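Side-chain contacts in NADP-dependent 2-hydroxyacid dehydrogenase (Rhizobium etli, PDB 4XCV), which binds NADPH and probably uses it to interconvert 2-hydroxyacids and 2-oxoacids, as D-isomer specific 2-hydroxyacid dehydrogenases do: residues V10-N15 against A292-V297; I33-P38 against K55-L60; I70-G73 against H79-G82; M109-H114 against A157-M162; K217-D222 against G251-A256. All blocks are in the same frame, centred on the assembly; numbering follows the deposited sequence.

Contact 1: residues V10-N15 against A292-V297; sequences VDIKFN and ALFRHV
Phe294, Leu293 and Ile12 carry most of this contact, which sets the end of a strand against the first turns of the C-terminal helix. The Phe294 ring and the Ile12 side chain reach for each other from opposite directions. Ile12 CD1 arrives at the ring's edge, close to its plane, and stands 3.7 Å from Phe294 CZ, so the meeting is methyl against rim and not methyl over face. Ile12 gets there with CG1 lodged between its backbone N and carbonyl carbon (chi1 59°) and the chain then extended to CD1. Leu293 has CG anti to its N (chi1 173°), which sends one branch across to the strand end and the loop that follows: Leu293 CD2 lies 4.3 Å from Ile12 CD1 and 4.0 Å from Phe14 CE2. Against Phe14 the methyl again sits at the ring edge, while one face of that ring is covered by Ile12 CB, 4.1 Å above the plane and over its centre. Everything that touches here is apolar. A charged pair within 10-15, Lys13 NZ with Asp11 OD1 at 2.8 Å through the carboxylate's syn lone pair, takes no part in it. Val19 of helix 16-23 packs on both Ile12 and Phe14, Val22 and Leu23 of that helix on Phe294, and Leu52 of strand 50-54 on Leu293 and Phe294, so helix 292-305 rests on the parallel sheet beside helix 16-23.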
# COMPACT_ATOMS: atom_id res chain seq x y z
N VAL A 10 -16.21 20.93 -28.49
CA VAL A 10 -15.58 19.73 -27.93
C VAL A 10 -14.91 18.98 -29.07
O VAL A 10 -15.57 18.53 -30.02
CB VAL A 10 -16.62 18.82 -27.24
CG1 VAL A 10 -15.99 17.54 -26.70
CG2 VAL A 10 -17.35 19.60 -26.15
N ASP A 11 -13.58 18.86 -28.98
CA ASP A 11 -12.79 18.10 -29.96
C ASP A 11 -11.81 17.24 -29.20
O ASP A 11 -10.66 17.66 -28.94
CB ASP A 11 -12.04 19.02 -30.91
CG ASP A 11 -11.22 18.26 -31.96
OD1 ASP A 11 -11.25 17.00 -32.07
OD2 ASP A 11 -10.52 18.94 -32.72
N ILE A 12 -12.28 16.07 -28.80
CA ILE A 12 -11.49 15.17 -27.98
C ILE A 12 -11.47 13.78 -28.62
O ILE A 12 -12.50 13.18 -28.88
CB ILE A 12 -11.99 15.17 -26.52
CG1 ILE A 12 -13.45 14.74 -26.40
CG2 ILE A 12 -11.82 16.56 -25.91
CD1 ILE A 12 -13.96 14.84 -24.95
N LYS A 13 -10.27 13.30 -28.89
CA LYS A 13 -10.09 12.02 -29.57
C LYS A 13 -10.12 10.80 -28.61
O LYS A 13 -9.17 10.00 -28.54
CB LYS A 13 -8.79 12.05 -30.38
CG LYS A 13 -8.62 13.26 -31.31
CD LYS A 13 -9.75 13.40 -32.33
CE LYS A 13 -9.26 14.09 -33.62
NZ LYS A 13 -9.25 15.59 -33.50
N PHE A 14 -11.24 10.63 -27.91
CA PHE A 14 -11.52 9.48 -27.03
C PHE A 14 -12.54 8.60 -27.74
O PHE A 14 -12.95 8.92 -28.86
CB PHE A 14 -12.16 9.94 -25.71
CG PHE A 14 -11.36 10.97 -24.95
CD1 PHE A 14 -10.00 11.14 -25.15
CD2 PHE A 14 -11.99 11.75 -23.98
CE1 PHE A 14 -9.30 12.10 -24.44
CE2 PHE A 14 -11.28 12.69 -23.25
CZ PHE A 14 -9.94 12.86 -23.49
N ASN A 15 -13.01 7.53 -27.09
CA ASN A 15 -14.09 6.72 -27.70
C ASN A 15 -15.19 7.66 -28.14
O ASN A 15 -15.81 8.33 -27.29
CB ASN A 15 -14.68 5.65 -26.78
CG ASN A 15 -15.59 4.67 -27.53
OD1 ASN A 15 -16.74 4.96 -27.79
ND2 ASN A 15 -15.07 3.51 -27.87
N ALA A 292 -16.11 13.11 -15.28
CA ALA A 292 -15.34 13.97 -14.45
C ALA A 292 -14.74 15.15 -15.21
O ALA A 292 -14.71 16.29 -14.72
CB ALA A 292 -14.20 13.20 -13.76
N LEU A 293 -14.27 14.93 -16.44
CA LEU A 293 -13.73 16.02 -17.27
C LEU A 293 -14.79 17.13 -17.48
O LEU A 293 -14.52 18.30 -17.39
CB LEU A 293 -13.26 15.48 -18.66
CG LEU A 293 -12.83 16.48 -19.71
CD1 LEU A 293 -11.66 17.33 -19.22
CD2 LEU A 293 -12.49 15.70 -20.98
N PHE A 294 -16.02 16.70 -17.79
CA PHE A 294 -17.08 17.63 -18.11
C PHE A 294 -17.54 18.35 -16.87
O PHE A 294 -17.77 19.54 -16.93
CB PHE A 294 -18.21 16.88 -18.84
CG PHE A 294 -17.73 16.35 -20.14
CD1 PHE A 294 -17.75 17.18 -21.23
CD2 PHE A 294 -17.11 15.12 -20.24
CE1 PHE A 294 -17.21 16.78 -22.42
CE2 PHE A 294 -16.56 14.72 -21.44
CZ PHE A 294 -16.64 15.57 -22.53
N ARG A 295 -17.63 17.67 -15.73
CA ARG A 295 -17.93 18.38 -14.51
C ARG A 295 -16.89 19.46 -14.17
O ARG A 295 -17.22 20.56 -13.74
CB ARG A 295 -18.04 17.41 -13.33
CG ARG A 295 -19.15 16.40 -13.41
CD ARG A 295 -20.53 17.00 -13.56
NE ARG A 295 -20.87 17.27 -14.97
CZ ARG A 295 -21.21 16.36 -15.87
NH1 ARG A 295 -21.51 16.75 -17.12
NH2 ARG A 295 -21.29 15.06 -15.56
N HIS A 296 -15.63 19.12 -14.42
CA HIS A 296 -14.52 20.09 -14.19
C HIS A 296 -14.65 21.33 -15.09
O HIS A 296 -14.51 22.47 -14.64
CB HIS A 296 -13.19 19.32 -14.43
CG HIS A 296 -12.05 20.17 -14.89
ND1 HIS A 296 -11.29 20.94 -14.06
CD2 HIS A 296 -11.55 20.35 -16.14
CE1 HIS A 296 -10.35 21.55 -14.76
NE2 HIS A 296 -10.50 21.22 -16.03
N VAL A 297 -14.92 21.10 -16.37
CA VAL A 297 -15.01 22.21 -17.30
C VAL A 297 -16.21 23.10 -16.93
O VAL A 297 -16.14 24.34 -16.91
CB VAL A 297 -15.10 21.75 -18.77
CG1 VAL A 297 -15.38 22.95 -19.64
CG2 VAL A 297 -13.82 21.05 -19.19

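Contact 2: residues I33-P38 against K55-L60; sequences INLADP and KPDADL
Two loops at the C-terminal ends of strands 32-34 and 50-54, in the five-stranded parallel sheet of the N-terminal part of the chain, meet here through Leu35 and Leu60. Each loop is folded by a type I beta turn, from Asn34 to Asp37 and from Asp57 to Leu60, and Leu60 opens the short helix 60-63. The contact is small and rests on one methyl pair: Leu35 CD1 lies 3.6 Å from Leu60 CD1, the two side chains meeting at a slant. Leu60 holds CG anti to its backbone N (chi1 -172°), and a chi2 of 131°, off the usual staggered values, sets its CD1 against Leu35. The same Leu35 methyl borders the carboxylate of Asp57, with CD1 4.4 Å from Asp57 OD2, a loose methyl-to-carboxylate contact at the rim. Strand 8-12 runs between the two parent strands, and Asp11 of that strand links the two loops: its side chain touches Leu35 and Leu60, and its OD2 accepts from the backbone N of Asp57. On the Leu35 side the turn is stiffened by an Asx turn, in which Ala36 N donates to Asn34 OD1 at 3.0 Å, the donor standing 52° above the plane of the side-chain carbonyl.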
# COMPACT_ATOMS: atom_id res chain seq x y z
N ILE A 33 -20.76 21.43 -29.18
CA ILE A 33 -20.45 21.20 -30.60
C ILE A 33 -19.41 20.09 -30.63
O ILE A 33 -18.22 20.32 -30.32
CB ILE A 33 -19.88 22.43 -31.31
CG1 ILE A 33 -20.85 23.59 -31.19
CG2 ILE A 33 -19.64 22.11 -32.79
CD1 ILE A 33 -20.38 24.89 -31.80
N ASN A 34 -19.83 18.87 -30.96
CA ASN A 34 -18.92 17.75 -31.00
C ASN A 34 -18.27 17.70 -32.39
O ASN A 34 -18.94 17.37 -33.37
CB ASN A 34 -19.65 16.46 -30.68
CG ASN A 34 -18.73 15.27 -30.63
OD1 ASN A 34 -17.54 15.37 -30.92
ND2 ASN A 34 -19.29 14.13 -30.23
N LEU A 35 -16.98 18.02 -32.48
CA LEU A 35 -16.29 18.03 -33.77
C LEU A 35 -16.16 16.64 -34.39
O LEU A 35 -15.84 16.55 -35.61
CB LEU A 35 -14.93 18.68 -33.66
CG LEU A 35 -14.96 20.21 -33.84
CD1 LEU A 35 -13.58 20.81 -33.91
CD2 LEU A 35 -15.66 20.59 -35.14
N ALA A 36 -16.43 15.56 -33.65
CA ALA A 36 -16.46 14.21 -34.27
C ALA A 36 -17.68 13.99 -35.17
O ALA A 36 -17.72 13.04 -35.98
CB ALA A 36 -16.41 13.14 -33.19
N ASP A 37 -18.69 14.82 -35.04
CA ASP A 37 -19.94 14.66 -35.77
C ASP A 37 -19.75 15.28 -37.16
O ASP A 37 -19.50 16.49 -37.25
CB ASP A 37 -21.06 15.39 -35.02
CG ASP A 37 -22.44 15.18 -35.62
OD1 ASP A 37 -22.54 14.78 -36.79
OD2 ASP A 37 -23.42 15.54 -34.92
N PRO A 38 -19.96 14.50 -38.24
CA PRO A 38 -19.87 15.10 -39.57
C PRO A 38 -20.82 16.27 -39.85
O PRO A 38 -20.53 17.08 -40.73
CB PRO A 38 -20.20 13.92 -40.51
CG PRO A 38 -20.03 12.71 -39.71
CD PRO A 38 -20.27 13.06 -38.29
N LYS A 55 -5.79 16.70 -28.52
CA LYS A 55 -5.21 16.46 -29.85
C LYS A 55 -6.12 17.12 -30.91
O LYS A 55 -6.60 16.43 -31.83
CB LYS A 55 -5.03 14.96 -30.11
CG LYS A 55 -4.09 14.27 -29.12
CD LYS A 55 -3.61 12.91 -29.63
N PRO A 56 -6.36 18.44 -30.76
CA PRO A 56 -7.25 19.16 -31.68
C PRO A 56 -6.73 19.27 -33.11
O PRO A 56 -5.52 19.20 -33.35
CB PRO A 56 -7.31 20.56 -31.07
CG PRO A 56 -6.03 20.70 -30.30
CD PRO A 56 -5.80 19.34 -29.74
N ASP A 57 -7.66 19.46 -34.03
CA ASP A 57 -7.33 19.77 -35.42
C ASP A 57 -6.49 21.04 -35.49
O ASP A 57 -6.76 22.01 -34.77
CB ASP A 57 -8.59 19.99 -36.23
CG ASP A 57 -9.44 18.74 -36.36
OD1 ASP A 57 -8.92 17.62 -36.18
OD2 ASP A 57 -10.65 18.90 -36.65
N ALA A 58 -5.52 21.05 -36.40
CA ALA A 58 -4.57 22.15 -36.52
C ALA A 58 -5.19 23.52 -36.85
O ALA A 58 -4.68 24.53 -36.40
CB ALA A 58 -3.49 21.80 -37.55
N ASP A 59 -6.31 23.54 -37.58
CA ASP A 59 -6.96 24.80 -37.99
C ASP A 59 -8.11 25.25 -37.07
O ASP A 59 -8.92 26.11 -37.43
CB ASP A 59 -7.48 24.69 -39.43
CG ASP A 59 -8.64 23.72 -39.55
OD1 ASP A 59 -8.80 22.86 -38.65
OD2 ASP A 59 -9.39 23.81 -40.55
N LEU A 60 -8.18 24.68 -35.89
CA LEU A 60 -9.30 24.96 -35.02
C LEU A 60 -9.36 26.45 -34.66
O LEU A 60 -10.44 27.02 -34.50
CB LEU A 60 -9.19 24.11 -33.76
CG LEU A 60 -10.44 24.19 -32.88
CD1 LEU A 60 -10.92 22.82 -32.47
CD2 LEU A 60 -10.12 25.07 -31.68

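Contact 3: residues I70-G73 against H79-G82; sequences IFSG and HIIG
His79 places CG between its backbone N and carbonyl carbon (chi1 70°), and Ser72 holds OG anti to its N (chi1 -177°); together these rotations bring the NE2 edge of the imidazole up to the hydroxyl across the strand-to-helix turn. His79 NE2 donates to Ser72 OG at 2.8 Å, with the oxygen at the ring edge and 3° from its plane. Ile80 fills in beside this bond. Its CB lies 4.2 Å above one face of the imidazole, offset toward the rim, while Ile80 CD1 packs 4.0 Å from Ser72 CB and 4.3 Å from Ile70 CG2. The segments belong to the beta-alpha-beta unit of strand 69-72, helix 78-81 and strand 91-92, with the His79 side chain about 9 Å from the bound NADPH. The other ring nitrogen, His79 ND1, is hydrogen-bonded to Lys55 N, and the ring meets that of Trp54. With an alanine in place of His79, Lys55 N and Ser72 OG would probably each lose their imidazole partner, and a gap would open beside Ile80. Because Ser72 OG accepts from the imidazole, its single proton is probably shared between Gly74 O and Gly76 O; bonds at both nitrogens are consistent with a fixed ring orientation.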
# COMPACT_ATOMS: atom_id res chain seq x y z
N ILE A 70 -9.36 27.87 -23.33
CA ILE A 70 -9.15 26.51 -23.77
C ILE A 70 -9.05 25.56 -22.56
O ILE A 70 -8.28 25.85 -21.63
CB ILE A 70 -7.87 26.38 -24.64
CG1 ILE A 70 -8.07 27.11 -25.96
CG2 ILE A 70 -7.45 24.94 -24.86
CD1 ILE A 70 -6.78 27.45 -26.64
N PHE A 71 -9.78 24.46 -22.62
CA PHE A 71 -9.72 23.42 -21.63
C PHE A 71 -9.06 22.21 -22.22
O PHE A 71 -9.49 21.68 -23.24
CB PHE A 71 -11.11 23.07 -21.11
CG PHE A 71 -11.78 24.20 -20.39
CD1 PHE A 71 -11.54 24.37 -19.04
CD2 PHE A 71 -12.60 25.10 -21.04
CE1 PHE A 71 -12.12 25.41 -18.34
CE2 PHE A 71 -13.21 26.14 -20.34
CZ PHE A 71 -12.98 26.29 -18.99
N SER A 72 -7.97 21.77 -21.59
CA SER A 72 -7.38 20.49 -21.96
C SER A 72 -8.31 19.34 -21.60
O SER A 72 -8.92 19.32 -20.54
CB SER A 72 -6.03 20.31 -21.24
OG SER A 72 -5.47 19.09 -21.69
N GLY A 73 -8.41 18.36 -22.50
CA GLY A 73 -9.13 17.14 -22.21
C GLY A 73 -8.37 16.13 -21.40
O GLY A 73 -8.90 15.08 -21.03
N HIS A 79 0.06 17.81 -25.59
CA HIS A 79 -0.73 17.65 -26.82
C HIS A 79 -1.20 18.97 -27.45
O HIS A 79 -1.60 18.98 -28.63
CB HIS A 79 -1.93 16.74 -26.52
CG HIS A 79 -2.98 17.36 -25.64
ND1 HIS A 79 -4.11 17.94 -26.17
CD2 HIS A 79 -3.08 17.48 -24.30
CE1 HIS A 79 -4.86 18.40 -25.18
NE2 HIS A 79 -4.26 18.14 -24.03
N ILE A 80 -1.18 20.06 -26.67
CA ILE A 80 -1.68 21.39 -27.08
C ILE A 80 -0.58 22.43 -27.18
O ILE A 80 -0.53 23.24 -28.11
CB ILE A 80 -2.72 21.96 -26.07
CG1 ILE A 80 -4.00 21.15 -26.05
CG2 ILE A 80 -3.11 23.41 -26.40
CD1 ILE A 80 -4.90 21.49 -24.87
N ILE A 81 0.32 22.41 -26.21
CA ILE A 81 1.23 23.52 -25.99
C ILE A 81 2.09 23.92 -27.21
O ILE A 81 2.41 25.10 -27.40
CB ILE A 81 2.11 23.21 -24.75
CG1 ILE A 81 2.56 24.50 -24.10
CG2 ILE A 81 3.27 22.28 -25.09
CD1 ILE A 81 1.40 25.24 -23.48
N GLY A 82 2.43 22.95 -28.05
CA GLY A 82 3.30 23.22 -29.18
C GLY A 82 2.65 23.67 -30.48
O GLY A 82 3.34 23.76 -31.50

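Contact 4: residues M109-H114 against A157-M162; sequences MQCLMH and AKLKVM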
# COMPACT_ATOMS: atom_id res chain seq x y z
N MET A 109 1.07 1.72 -3.03
CA MET A 109 1.08 0.27 -3.27
C MET A 109 2.38 -0.15 -3.92
O MET A 109 2.96 -1.14 -3.50
CB MET A 109 -0.11 -0.12 -4.16
CG MET A 109 -0.27 -1.62 -4.31
SD MET A 109 -1.67 -2.01 -5.38
CE MET A 109 -1.04 -1.42 -6.91
N GLN A 110 2.83 0.58 -4.93
CA GLN A 110 4.07 0.20 -5.60
C GLN A 110 5.25 0.30 -4.68
O GLN A 110 6.10 -0.58 -4.63
CB GLN A 110 4.31 1.06 -6.84
CG GLN A 110 3.22 0.90 -7.91
CD GLN A 110 3.15 -0.46 -8.55
OE1 GLN A 110 4.05 -1.27 -8.55
NE2 GLN A 110 1.93 -0.77 -9.09
N CYS A 111 5.34 1.37 -3.90
CA CYS A 111 6.44 1.48 -2.93
C CYS A 111 6.42 0.38 -1.91
O CYS A 111 7.48 -0.17 -1.58
CB CYS A 111 6.41 2.86 -2.23
SG CYS A 111 6.85 4.25 -3.31
N LEU A 112 5.23 0.02 -1.42
CA LEU A 112 5.14 -1.10 -0.48
C LEU A 112 5.51 -2.44 -1.13
O LEU A 112 6.21 -3.26 -0.51
CB LEU A 112 3.76 -1.16 0.17
CG LEU A 112 3.39 -0.02 1.10
CD1 LEU A 112 1.91 -0.08 1.46
CD2 LEU A 112 4.22 -0.06 2.38
N MET A 113 5.09 -2.66 -2.37
CA MET A 113 5.42 -3.93 -3.02
C MET A 113 6.92 -4.06 -3.21
O MET A 113 7.48 -5.17 -3.10
CB MET A 113 4.66 -4.08 -4.36
CG MET A 113 3.19 -4.36 -4.15
SD MET A 113 2.27 -4.83 -5.62
CE MET A 113 2.66 -3.46 -6.70
N HIS A 114 7.61 -2.98 -3.49
CA HIS A 114 9.08 -3.02 -3.57
C HIS A 114 9.71 -3.15 -2.19
O HIS A 114 10.65 -3.95 -2.02
CB HIS A 114 9.61 -1.80 -4.29
CG HIS A 114 9.42 -1.92 -5.76
ND1 HIS A 114 10.16 -2.78 -6.53
CD2 HIS A 114 8.51 -1.35 -6.57
CE1 HIS A 114 9.73 -2.69 -7.78
NE2 HIS A 114 8.74 -1.83 -7.83
N ALA A 157 2.56 13.00 1.39
CA ALA A 157 1.85 12.97 2.66
C ALA A 157 1.53 11.53 3.06
O ALA A 157 1.70 11.13 4.24
CB ALA A 157 0.60 13.82 2.61
N LYS A 158 1.06 10.74 2.10
CA LYS A 158 0.61 9.37 2.41
C LYS A 158 1.77 8.41 2.61
O LYS A 158 1.72 7.56 3.52
CB LYS A 158 -0.39 8.92 1.38
CG LYS A 158 -1.70 9.70 1.60
CD LYS A 158 -2.59 9.63 0.42
CE LYS A 158 -3.91 10.26 0.77
NZ LYS A 158 -4.74 10.35 -0.44
N LEU A 159 2.84 8.60 1.82
CA LEU A 159 4.05 7.81 2.06
C LEU A 159 4.62 8.06 3.46
O LEU A 159 5.10 7.14 4.09
CB LEU A 159 5.10 8.16 0.99
CG LEU A 159 4.81 7.62 -0.40
CD1 LEU A 159 5.68 8.34 -1.41
CD2 LEU A 159 5.06 6.12 -0.49
N LYS A 160 4.58 9.31 3.89
CA LYS A 160 5.07 9.65 5.23
C LYS A 160 4.27 8.97 6.30
O LYS A 160 4.83 8.42 7.24
CB LYS A 160 5.04 11.17 5.43
CG LYS A 160 6.22 11.88 4.82
CD LYS A 160 7.50 11.65 5.58
CE LYS A 160 7.56 12.54 6.83
NZ LYS A 160 8.55 12.00 7.80
N VAL A 161 2.95 8.95 6.14
CA VAL A 161 2.11 8.30 7.16
C VAL A 161 2.42 6.79 7.21
O VAL A 161 2.45 6.19 8.28
CB VAL A 161 0.63 8.51 6.83
CG1 VAL A 161 -0.23 7.55 7.61
CG2 VAL A 161 0.23 9.97 7.13
N MET A 162 2.68 6.16 6.05
CA MET A 162 3.04 4.77 6.07
C MET A 162 4.38 4.48 6.72
O MET A 162 4.65 3.34 7.04
CB MET A 162 3.00 4.20 4.63
CG MET A 162 1.59 4.08 4.04
SD MET A 162 0.40 3.24 5.11
CE MET A 162 1.20 1.65 5.31
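Cys111 and Leu159 make the closest approach between these two helices. Cys111 turns SG anti to its carbonyl carbon (chi1 -70°), so that the sulfur lies beside the backbone N and leans toward the other helix. Leu159 adopts the same first rotation and then extends, with chi2 at 164°; its CB bond does not aim straight at Cys111, and it is the CD2 branch that closes the distance. Leu159 CD2 comes 3.8 Å from Cys111 SG and almost as near to Cys111 CB, at 3.9 Å, so a single methyl rests against both atoms of the short cysteine side chain. The second pair, one residue on in helix 100-116 and about a turn on in helix 150-162, is looser. Leu112 CD1 and Met162 CE stand 4.3 Å apart. Met162 is folded, all three of its torsions bent with the same sign (chi3 -59°), which curls the thioether back on itself and presents the terminal methyl to Leu112, whereas Leu112 is extended beyond CB. Helix 150-162 follows strand 142-146 and the turn that carries a GxGxxG sequence, consistent with the first helix of a Rossmann-type nucleotide-binding fold; helix 100-116 packs alongside it. Phe164 touches Cys111, Leu112 and Leu159 alike, and Val108 adds to the packing on Leu159 and Met162. Ile231 of strand 229-232 backs Cys111 from the seven-stranded sheet. The second subunit approaches the same helices: Val108 of that chain packs on Met162, Val161 on its own copy, and Leu112 of the neighbouring chain on Met109.

Contact 5: residues K217-D222 against G251-A256; sequences KKLRRD and GTLGGA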
# COMPACT_ATOMS: atom_id res chain seq x y z
N LYS A 217 22.25 5.61 -12.49
CA LYS A 217 23.55 5.39 -11.84
C LYS A 217 23.82 6.36 -10.69
O LYS A 217 24.80 6.14 -9.95
CB LYS A 217 24.69 5.45 -12.86
CG LYS A 217 24.74 4.24 -13.79
CD LYS A 217 25.73 4.47 -14.90
CE LYS A 217 25.48 3.54 -16.07
NZ LYS A 217 25.25 2.13 -15.69
N LYS A 218 23.01 7.42 -10.56
CA LYS A 218 23.16 8.38 -9.44
C LYS A 218 22.31 8.05 -8.22
O LYS A 218 22.52 8.61 -7.15
CB LYS A 218 22.84 9.78 -9.94
CG LYS A 218 23.93 10.31 -10.86
CD LYS A 218 23.53 11.67 -11.38
CE LYS A 218 24.53 12.27 -12.34
NZ LYS A 218 23.77 13.34 -13.07
N LEU A 219 21.38 7.12 -8.34
CA LEU A 219 20.54 6.73 -7.20
C LEU A 219 21.36 6.04 -6.14
O LEU A 219 22.45 5.50 -6.42
CB LEU A 219 19.42 5.81 -7.68
CG LEU A 219 18.35 6.54 -8.50
CD1 LEU A 219 17.42 5.54 -9.20
CD2 LEU A 219 17.55 7.51 -7.65
N ARG A 220 20.85 6.04 -4.92
CA ARG A 220 21.60 5.50 -3.81
C ARG A 220 21.92 4.00 -4.02
O ARG A 220 20.98 3.20 -4.25
CB ARG A 220 20.88 5.76 -2.49
CG ARG A 220 21.70 5.24 -1.33
CD ARG A 220 21.51 6.00 -0.04
NE ARG A 220 20.16 5.90 0.49
CZ ARG A 220 19.74 6.60 1.52
NH1 ARG A 220 20.58 7.45 2.13
NH2 ARG A 220 18.49 6.48 1.97
N ARG A 221 23.21 3.64 -3.89
CA ARG A 221 23.67 2.24 -4.12
C ARG A 221 23.82 1.44 -2.82
O ARG A 221 23.93 0.20 -2.89
CB ARG A 221 25.00 2.21 -4.86
CG ARG A 221 24.88 2.65 -6.31
CD ARG A 221 26.22 2.98 -6.90
NE ARG A 221 26.02 3.49 -8.25
CZ ARG A 221 26.94 3.52 -9.21
NH1 ARG A 221 28.17 3.06 -9.00
NH2 ARG A 221 26.60 4.00 -10.39
N ASP A 222 23.88 2.09 -1.67
CA ASP A 222 24.18 1.36 -0.45
C ASP A 222 23.04 1.46 0.55
O ASP A 222 23.27 1.47 1.76
CB ASP A 222 25.51 1.84 0.14
CG ASP A 222 25.49 3.31 0.59
OD1 ASP A 222 24.51 4.04 0.32
OD2 ASP A 222 26.49 3.73 1.23
N GLY A 251 21.89 -4.66 -12.67
CA GLY A 251 21.80 -4.50 -11.22
C GLY A 251 21.91 -3.07 -10.75
O GLY A 251 21.96 -2.82 -9.54
N THR A 252 21.98 -2.11 -11.66
CA THR A 252 21.90 -0.69 -11.27
C THR A 252 20.55 -0.38 -10.61
O THR A 252 20.48 0.33 -9.60
CB THR A 252 22.19 0.21 -12.46
OG1 THR A 252 23.51 -0.07 -12.96
CG2 THR A 252 22.09 1.71 -12.11
N LEU A 253 19.47 -0.92 -11.19
CA LEU A 253 18.15 -0.84 -10.58
C LEU A 253 17.80 -2.20 -10.06
O LEU A 253 18.02 -3.23 -10.74
CB LEU A 253 17.09 -0.40 -11.57
CG LEU A 253 17.16 1.05 -12.05
CD1 LEU A 253 16.12 1.29 -13.13
CD2 LEU A 253 16.96 2.03 -10.91
N GLY A 254 17.27 -2.22 -8.84
CA GLY A 254 16.74 -3.45 -8.26
C GLY A 254 15.37 -3.82 -8.81
O GLY A 254 15.00 -5.00 -8.77
N GLY A 255 14.67 -2.87 -9.41
CA GLY A 255 13.36 -3.12 -9.97
C GLY A 255 12.75 -1.80 -10.39
O GLY A 255 13.37 -0.72 -10.35
N ALA A 256 11.50 -1.90 -10.82
CA ALA A 256 10.77 -0.72 -11.31
C ALA A 256 9.29 -0.96 -11.22
O ALA A 256 8.82 -2.09 -11.20
CB ALA A 256 11.17 -0.39 -12.75
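The guanidinium of Arg221 is the flat group beside this contact, and it touches Lys217 edge-on: Lys217 CA lies in its plane at the rim, and Arg221 NH2 makes a weak hydrogen bond to Lys217 O at 2.8 Å, bent to 129°. This folds the arginine back along its own loop, against the backbone of Lys217, the residue that faces Thr252. Thr252 has more surface buried here than any other residue of the two segments. Its methyl is anti to the backbone N, with OG1 beside that N (chi1 -60°), and the two branches meet different parts of the lysine. Thr252 CG2 presses on the base of the residue, 3.9 Å from Lys217 N and 4.0 Å from Lys217 CG. The hydroxyl faces the far end of the chain, where the bend at chi4 (-46°) leaves Lys217 NZ 3.9 Å from Thr252 OG1, a proximity too long to be a bond. The side chains cross at about a right angle, the aliphatic part of the lysine passing over the threonine. Deeper in, Leu219 CD1 meets Leu253 CD2 at 3.9 Å, the one leucine-leucine pair, and both are buried. Just before Thr252, Gly251 ends helix 241-250 in a Schellman motif. Ala247 of that helix touches Thr252 and Leu253, Phe216 of helix 213-216 lies against the same two residues, and Leu191 of helix 187-192 covers Leu219, so the contact joins the loop leading to strand 229-232 with the one entering its neighbour, strand 255-258.

In the fold
Contact 1 closes the longest loop, bringing strand 8-12 near the N terminus against helix 292-305 near the C terminus; the other four contacts nest inside it. Contacts 2 and 3 follow in series within the five-stranded sheet, linked by Lys55 N to His79 ND1, and both touch contact 1: Val10 pairs with Ile33 and Leu35, and Leu293 packs on Ser72. Contacts 4 and 5 close later loops in the nucleotide-binding part, again in series, and meet where His114 packs on Ala256. Their centres lie about 31 to 45 Å from those of the first three, across the chain's centre. No two loops cross.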